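PDB 4WI0: cellulosomal scaffoldin from Acetivibrio cellulolyticus, which probably acts as a cellulose-degrading cellulosomal scaffoldin whose C-terminal X module-dockerin pair, the part in this chain, binds calcium and a type II cohesin. Local coordinates for residues T3-I8 with N42-I47. The protein carries 1 engineered substitution. Sequence-based numbering, arbitrary orientation.
Sequences TVSGYI and NGYFEI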
loop_
_atom_site.group_PDB
_atom_site.type_symbol
_atom_site.label_atom_id
_atom_site.label_comp_id
_atom_site.label_asym_id
_atom_site.label_seq_id
_atom_site.Cartn_x
_atom_site.Cartn_y
_atom_site.Cartn_z
ATOM N N THR B 3 -15.802 -34.777 -8.311
ATOM C CA THR B 3 -15.014 -33.593 -8.619
ATOM C C THR B 3 -15.262 -32.514 -7.569
ATOM O O THR B 3 -16.406 -32.113 -7.343
ATOM C CB THR B 3 -15.376 -33.023 -10.004
ATOM O OG1 THR B 3 -15.240 -34.047 -10.995
ATOM C CG2 THR B 3 -14.467 -31.855 -10.363
ATOM N N VAL B 4 -14.189 -32.046 -6.934
ATOM C CA VAL B 4 -14.246 -30.893 -6.041
ATOM C C VAL B 4 -13.694 -29.680 -6.811
ATOM O O VAL B 4 -12.568 -29.720 -7.299
ATOM C CB VAL B 4 -13.445 -31.152 -4.743
ATOM C CG1 VAL B 4 -13.545 -29.974 -3.789
ATOM C CG2 VAL B 4 -13.944 -32.411 -4.052
ATOM N N SER B 5 -14.499 -28.625 -6.932
ATOM C CA SER B 5 -14.106 -27.411 -7.658
ATOM C C SER B 5 -14.400 -26.116 -6.878
ATOM O O SER B 5 -15.052 -26.131 -5.833
ATOM C CB SER B 5 -14.826 -27.377 -9.012
ATOM O OG SER B 5 -16.232 -27.356 -8.832
ATOM N N GLY B 6 -13.923 -24.991 -7.396
ATOM C CA GLY B 6 -14.208 -23.689 -6.796
ATOM C C GLY B 6 -13.335 -22.556 -7.300
ATOM O O GLY B 6 -12.586 -22.715 -8.267
ATOM N N TYR B 7 -13.442 -21.413 -6.627
ATOM C CA TYR B 7 -12.718 -20.199 -6.996
ATOM C C TYR B 7 -11.949 -19.615 -5.811
ATOM O O TYR B 7 -12.489 -19.505 -4.717
ATOM C CB TYR B 7 -13.704 -19.154 -7.525
ATOM C CG TYR B 7 -14.240 -19.497 -8.884
ATOM C CD1 TYR B 7 -15.339 -20.340 -9.028
ATOM C CD2 TYR B 7 -13.635 -19.002 -10.037
ATOM C CE1 TYR B 7 -15.831 -20.665 -10.285
ATOM C CE2 TYR B 7 -14.120 -19.325 -11.294
ATOM C CZ TYR B 7 -15.217 -20.155 -11.409
ATOM O OH TYR B 7 -15.699 -20.481 -12.661
ATOM N N ILE B 8 -10.685 -19.269 -6.049
ATOM C CA ILE B 8 -9.843 -18.564 -5.082
ATOM C C ILE B 8 -9.558 -17.169 -5.660
ATOM O O ILE B 8 -9.247 -17.053 -6.844
ATOM C CB ILE B 8 -8.478 -19.282 -4.861
ATOM C CG1 ILE B 8 -8.632 -20.797 -4.614
ATOM C CG2 ILE B 8 -7.692 -18.616 -3.741
ATOM C CD1 ILE B 8 -9.277 -21.192 -3.305
ATOM N N ASN B 42 -8.569 -17.343 -13.971
ATOM C CA ASN B 42 -9.867 -16.956 -13.432
ATOM C C ASN B 42 -10.005 -17.328 -11.954
ATOM O O ASN B 42 -11.066 -17.132 -11.378
ATOM C CB ASN B 42 -11.009 -17.620 -14.218
ATOM C CG ASN B 42 -10.940 -17.356 -15.713
ATOM O OD1 ASN B 42 -11.317 -18.210 -16.525
ATOM N ND2 ASN B 42 -10.477 -16.175 -16.088
ATOM N N GLY B 43 -8.944 -17.869 -11.354
ATOM C CA GLY B 43 -8.975 -18.333 -9.969
ATOM C C GLY B 43 -9.651 -19.677 -9.783
ATOM O O GLY B 43 -9.913 -20.091 -8.653
ATOM N N TYR B 44 -9.922 -20.371 -10.887
ATOM C CA TYR B 44 -10.683 -21.618 -10.848
ATOM C C TYR B 44 -9.794 -22.847 -10.667
ATOM O O TYR B 44 -8.771 -22.976 -11.325
ATOM C CB TYR B 44 -11.494 -21.763 -12.135
ATOM C CG TYR B 44 -12.300 -23.030 -12.197
ATOM C CD1 TYR B 44 -13.436 -23.192 -11.408
ATOM C CD2 TYR B 44 -11.930 -24.064 -13.044
ATOM C CE1 TYR B 44 -14.178 -24.359 -11.457
ATOM C CE2 TYR B 44 -12.670 -25.233 -13.105
ATOM C CZ TYR B 44 -13.791 -25.376 -12.311
ATOM O OH TYR B 44 -14.510 -26.539 -12.374
ATOM N N PHE B 45 -10.204 -23.763 -9.791
ATOM C CA PHE B 45 -9.513 -25.046 -9.628
ATOM C C PHE B 45 -10.482 -26.217 -9.747
ATOM O O PHE B 45 -11.680 -26.078 -9.459
ATOM C CB PHE B 45 -8.810 -25.134 -8.271
ATOM C CG PHE B 45 -9.751 -25.170 -7.101
ATOM C CD1 PHE B 45 -10.219 -23.994 -6.537
ATOM C CD2 PHE B 45 -10.159 -26.381 -6.558
ATOM C CE1 PHE B 45 -11.089 -24.021 -5.460
ATOM C CE2 PHE B 45 -11.024 -26.414 -5.476
ATOM C CZ PHE B 45 -11.493 -25.234 -4.931
ATOM N N GLU B 46 -9.937 -27.373 -10.119
ATOM C CA GLU B 46 -10.719 -28.589 -10.285
ATOM C C GLU B 46 -9.890 -29.808 -9.885
ATOM O O GLU B 46 -8.827 -30.038 -10.442
ATOM C CB GLU B 46 -11.144 -28.713 -11.743
ATOM C CG GLU B 46 -12.439 -29.450 -11.965
ATOM C CD GLU B 46 -12.791 -29.484 -13.429
ATOM O OE1 GLU B 46 -13.546 -28.601 -13.872
ATOM O OE2 GLU B 46 -12.273 -30.369 -14.132
ATOM N N ILE B 47 -10.375 -30.578 -8.920
ATOM C CA ILE B 47 -9.706 -31.809 -8.508
ATOM C C ILE B 47 -10.642 -32.995 -8.745
ATOM O O ILE B 47 -11.728 -33.060 -8.168
ATOM C CB ILE B 47 -9.286 -31.767 -7.025
ATOM C CG1 ILE B 47 -8.472 -30.502 -6.729
ATOM C CG2 ILE B 47 -8.481 -33.016 -6.679
ATOM C CD1 ILE B 47 -8.358 -30.151 -5.256
HETATM O O HOH W 1 -17.327 -25.893 -10.492
#
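F45 has CG between its backbone N and carbonyl carbon (chi1 67°), which brings CG to the side of G6, and chi2 (-86°) turns the ring face to G6 N, while Y44, with CG anti to the backbone N (chi1 179°), carries CG out on the face shared with Y7. The pair illustrates how an antiparallel ladder gives its two faces different tasks. On one face, G6 has no side chain, and its N sits 3.4 Å above the F45 ring plane, displaced toward the rim; F45 CE1 comes to 3.4 Å from G6 CA. The same glycine is hydrogen-bonded to F45 in both directions, the longer bond running from G6 N to F45 O at 3.2 Å. V4 and I47 form a second reciprocal pair, and beyond the last bridge pair I8 N makes a nearly straight 2.8 Å bond to G43 O, just ahead of strand 44-50.

The other face is partly exposed and carries the tyrosines. Y44 CD1 lies over one face of the Y7 ring, 3.5 Å from Y7 CZ; N42 O meets the edge of that ring. Y44 OH passes S5 CB at 3.5 Å and donates a 2.7 Å bond to E46 OE1, on its anti lone pair, which ties down the far end of the ring. Further along, T3 CG2 touches E46 CG.

Such a division suits a beta-sandwich, consistent with the transthyretin-like X module. Strand 2-10 is central in its sheet, between 44-50 and the parallel strand 78-89; V4 and I47 pack on I30 of strand 27-31 in the second sheet, and I8 and F45 on V28.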